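Local coordinates for glycoside hydrolase family protein (Novosphingobium sp. PP1Y, PDB 6Q2F), which hydrolyses alpha-L-rhamnosides, probably releasing rhamnose from the ends of glycosides, at residues E644-S649 with R662-E667. Numbering follows the deposited sequence.
Sequences ESMTAS and RFIDLE. With NA (sodium ion), chain B.
Strand 642-649 and helix 657-670 are the first two elements of a beta-alpha-beta crossover that ends in strand 674-677, in a curled, mainly parallel sheet ringed by helices, consistent with the (beta/alpha)8 barrel expected of this family. Strand and helix segments run roughly antiparallel, at 144°, their axes 8.5 Å apart at closest. The tight part is polar: Glu667, extended beyond CG, sends its carboxylate to Ser645, whose OG lies 2.6 Å from OE1 of Glu667. Ser645 OG stands beside its own backbone N, anti to the carbonyl carbon; Ala643 O lies within reach of the same hydroxyl, so its one proton may go to either acceptor. A small hydroxyl suits this crowded, buried spot. A carboxylate buried here could have a raised pKa, which a proton donated by Ser645 OG would partly offset.

Toward Phe663 and Ile664 the contact, buried throughout, is looser and apolar. Met646 is selenomethionine, and its flexible chain, bent at chi3 (-76°), reaches across the helix face: CG meets Phe663 CB at 3.9 Å, and CE ends 3.7 Å from CD1 of Ile664. A long, unbranched residue can bridge two helix neighbours in this way, while branched Ile664 extends CD1 back to the strand. Phe663 offers its apolar CB, its ring oblique to Met646 CG, and CE1 lies against the guanidinium face of neighbouring Arg662. Trp714 of helix 712-726 covers both Met646 and Ile664.

Glu644 points away from the helix, toward the metal site, where an anionic carboxylate suits a cation. Its CG is anti to the backbone N (chi1 173°), and with Asp503, Ser504, Glu583 and Glu586 it binds sodium, OE1 of Glu644 lying 2.6 Å from NA.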
ATOM      1  N   GLU A 644      -3.192   1.601   7.795  1.00 24.96           N
ATOM      2  CA  GLU A 644      -2.031   2.095   8.516  1.00 29.90           C
ATOM      3  C   GLU A 644      -1.954   3.608   8.314  1.00 29.09           C
ATOM      4  O   GLU A 644      -1.568   4.081   7.243  1.00 32.99           O
ATOM      5  CB  GLU A 644      -0.795   1.340   8.014  1.00 22.61           C
ATOM      6  CG  GLU A 644       0.529   1.807   8.497  1.00 27.11           C
ATOM      7  CD  GLU A 644       1.638   1.087   7.746  1.00 32.35           C
ATOM      8  OE1 GLU A 644       1.341   0.014   7.177  1.00 31.25           O
ATOM      9  OE2 GLU A 644       2.759   1.619   7.682  1.00 45.37           O
ATOM     10  N   SER A 645      -2.337   4.376   9.331  1.00 25.61           N
ATOM     11  CA  SER A 645      -2.769   5.762   9.148  1.00 22.38           C
ATOM     12  C   SER A 645      -1.744   6.746   9.697  1.00 30.39           C
ATOM     13  O   SER A 645      -1.411   6.707  10.883  1.00 28.02           O
ATOM     14  CB  SER A 645      -4.132   6.014   9.810  1.00 22.04           C
ATOM     15  OG  SER A 645      -5.137   5.174   9.300  1.00 31.46           O
HETATM   16  N   MSE A 646      -1.285   7.644   8.829  1.00 25.96           N
HETATM   17  CA  MSE A 646      -0.632   8.891   9.219  1.00 31.13           C
HETATM   18  C   MSE A 646       0.791   8.702   9.632  1.00 33.55           C
HETATM   19  O   MSE A 646       1.322   9.433  10.491  1.00 35.09           O
HETATM   20  CB  MSE A 646      -1.412   9.592  10.337  1.00 28.67           C
HETATM   21  CG  MSE A 646      -2.738  10.064   9.830  1.00 27.93           C
HETATM   22 SE   MSE A 646      -3.807  11.055  11.110  1.00 38.42          SE
HETATM   23  CE  MSE A 646      -4.309   9.614  12.040  1.00 27.06           C
ATOM     24  N   THR A 647       1.426   7.730   8.996  1.00 28.48           N
ATOM     25  CA  THR A 647       2.864   7.603   9.127  1.00 26.19           C
ATOM     26  C   THR A 647       3.512   8.916   8.723  1.00 28.84           C
ATOM     27  O   THR A 647       3.097   9.556   7.750  1.00 30.73           O
ATOM     28  CB  THR A 647       3.388   6.463   8.261  1.00 29.83           C
ATOM     29  OG1 THR A 647       2.716   5.256   8.625  1.00 39.20           O
ATOM     30  CG2 THR A 647       4.887   6.316   8.483  1.00 32.02           C
ATOM     31  N   ALA A 648       4.510   9.331   9.495  1.00 33.29           N
ATOM     32  CA  ALA A 648       5.204  10.584   9.271  1.00 35.88           C
ATOM     33  C   ALA A 648       6.699  10.352   9.384  1.00 37.95           C
ATOM     34  O   ALA A 648       7.159   9.547  10.195  1.00 38.61           O
ATOM     35  CB  ALA A 648       4.766  11.653  10.275  1.00 36.48           C
ATOM     36  N   SER A 649       7.449  11.075   8.571  1.00 45.12           N
ATOM     37  CA  SER A 649       8.894  10.938   8.515  1.00 45.25           C
ATOM     38  C   SER A 649       9.558  12.267   8.854  1.00 43.08           C
ATOM     39  O   SER A 649       9.232  13.293   8.256  1.00 46.74           O
ATOM     40  CB  SER A 649       9.318  10.446   7.125  1.00 40.08           C
ATOM     41  OG  SER A 649      10.715  10.444   7.012  1.00 50.37           O
ATOM     42  N   ARG A 662      -7.061  16.583   7.840  1.00 31.99           N
ATOM     43  CA  ARG A 662      -7.078  16.401   6.392  1.00 30.18           C
ATOM     44  C   ARG A 662      -6.553  15.028   5.974  1.00 31.70           C
ATOM     45  O   ARG A 662      -6.952  14.516   4.920  1.00 31.97           O
ATOM     46  CB  ARG A 662      -6.254  17.500   5.718  1.00 30.18           C
ATOM     47  CG  ARG A 662      -4.850  17.634   6.280  1.00 36.64           C
ATOM     48  CD  ARG A 662      -4.128  18.904   5.797  1.00 39.67           C
ATOM     49  NE  ARG A 662      -3.353  18.554   4.626  1.00 51.51           N
ATOM     50  CZ  ARG A 662      -2.030  18.520   4.558  1.00 47.31           C
ATOM     51  NH1 ARG A 662      -1.281  18.874   5.592  1.00 38.34           N
ATOM     52  NH2 ARG A 662      -1.462  18.141   3.421  1.00 56.20           N
ATOM     53  N   PHE A 663      -5.652  14.414   6.765  1.00 29.20           N
ATOM     54  CA  PHE A 663      -5.149  13.086   6.388  1.00 26.96           C
ATOM     55  C   PHE A 663      -6.232  12.023   6.590  1.00 27.37           C
ATOM     56  O   PHE A 663      -6.544  11.264   5.669  1.00 32.37           O
ATOM     57  CB  PHE A 663      -3.877  12.732   7.177  1.00 22.91           C
ATOM     58  CG  PHE A 663      -2.776  13.739   7.037  1.00 27.19           C
ATOM     59  CD1 PHE A 663      -2.462  14.251   5.788  1.00 26.92           C
ATOM     60  CD2 PHE A 663      -2.062  14.179   8.144  1.00 28.93           C
ATOM     61  CE1 PHE A 663      -1.465  15.206   5.642  1.00 28.09           C
ATOM     62  CE2 PHE A 663      -1.053  15.134   8.010  1.00 33.09           C
ATOM     63  CZ  PHE A 663      -0.755  15.653   6.757  1.00 31.23           C
ATOM     64  N   ILE A 664      -6.862  12.004   7.774  1.00 27.62           N
ATOM     65  CA  ILE A 664      -7.880  11.001   8.092  1.00 31.97           C
ATOM     66  C   ILE A 664      -9.119  11.200   7.239  1.00 31.32           C
ATOM     67  O   ILE A 664      -9.816  10.236   6.914  1.00 28.22           O
ATOM     68  CB  ILE A 664      -8.222  11.036   9.597  1.00 28.52           C
ATOM     69  CG1 ILE A 664      -8.629   9.643  10.079  1.00 34.57           C
ATOM     70  CG2 ILE A 664      -9.272  12.103   9.944  1.00 27.37           C
ATOM     71  CD1 ILE A 664      -7.426   8.701  10.234  1.00 31.73           C
ATOM     72  N   ASP A 665      -9.438  12.455   6.897  1.00 25.78           N
ATOM     73  CA  ASP A 665     -10.550  12.720   5.990  1.00 28.16           C
ATOM     74  C   ASP A 665     -10.253  12.163   4.602  1.00 28.43           C
ATOM     75  O   ASP A 665     -11.144  11.633   3.933  1.00 25.73           O
ATOM     76  CB  ASP A 665     -10.848  14.228   5.943  1.00 24.67           C
ATOM     77  CG  ASP A 665     -11.399  14.768   7.275  1.00 30.44           C
ATOM     78  OD1 ASP A 665     -11.745  13.970   8.176  1.00 28.51           O
ATOM     79  OD2 ASP A 665     -11.498  16.004   7.434  1.00 27.34           O
ATOM     80  N   LEU A 666      -8.997  12.231   4.167  1.00 31.10           N
ATOM     81  CA  LEU A 666      -8.642  11.643   2.884  1.00 25.83           C
ATOM     82  C   LEU A 666      -8.774  10.120   2.925  1.00 27.79           C
ATOM     83  O   LEU A 666      -9.274   9.510   1.977  1.00 24.96           O
ATOM     84  CB  LEU A 666      -7.225  12.076   2.494  1.00 27.37           C
ATOM     85  CG  LEU A 666      -6.705  11.383   1.227  1.00 32.91           C
ATOM     86  CD1 LEU A 666      -7.571  11.777  -0.012  1.00 30.22           C
ATOM     87  CD2 LEU A 666      -5.229  11.711   0.982  1.00 28.42           C
ATOM     88  N   GLU A 667      -8.360   9.489   4.029  1.00 28.72           N
ATOM     89  CA  GLU A 667      -8.573   8.053   4.175  1.00 26.83           C
ATOM     90  C   GLU A 667     -10.059   7.721   4.162  1.00 32.71           C
ATOM     91  O   GLU A 667     -10.494   6.754   3.515  1.00 29.39           O
ATOM     92  CB  GLU A 667      -7.953   7.564   5.474  1.00 20.54           C
ATOM     93  CG  GLU A 667      -6.448   7.683   5.519  1.00 24.49           C
ATOM     94  CD  GLU A 667      -5.906   7.226   6.846  1.00 29.07           C
ATOM     95  OE1 GLU A 667      -6.486   6.293   7.435  1.00 29.04           O
ATOM     96  OE2 GLU A 667      -4.910   7.814   7.296  1.00 30.14           O
TER
HETATM   97 NA    NA B1201       2.776  -1.317   5.501  1.00 37.66          NA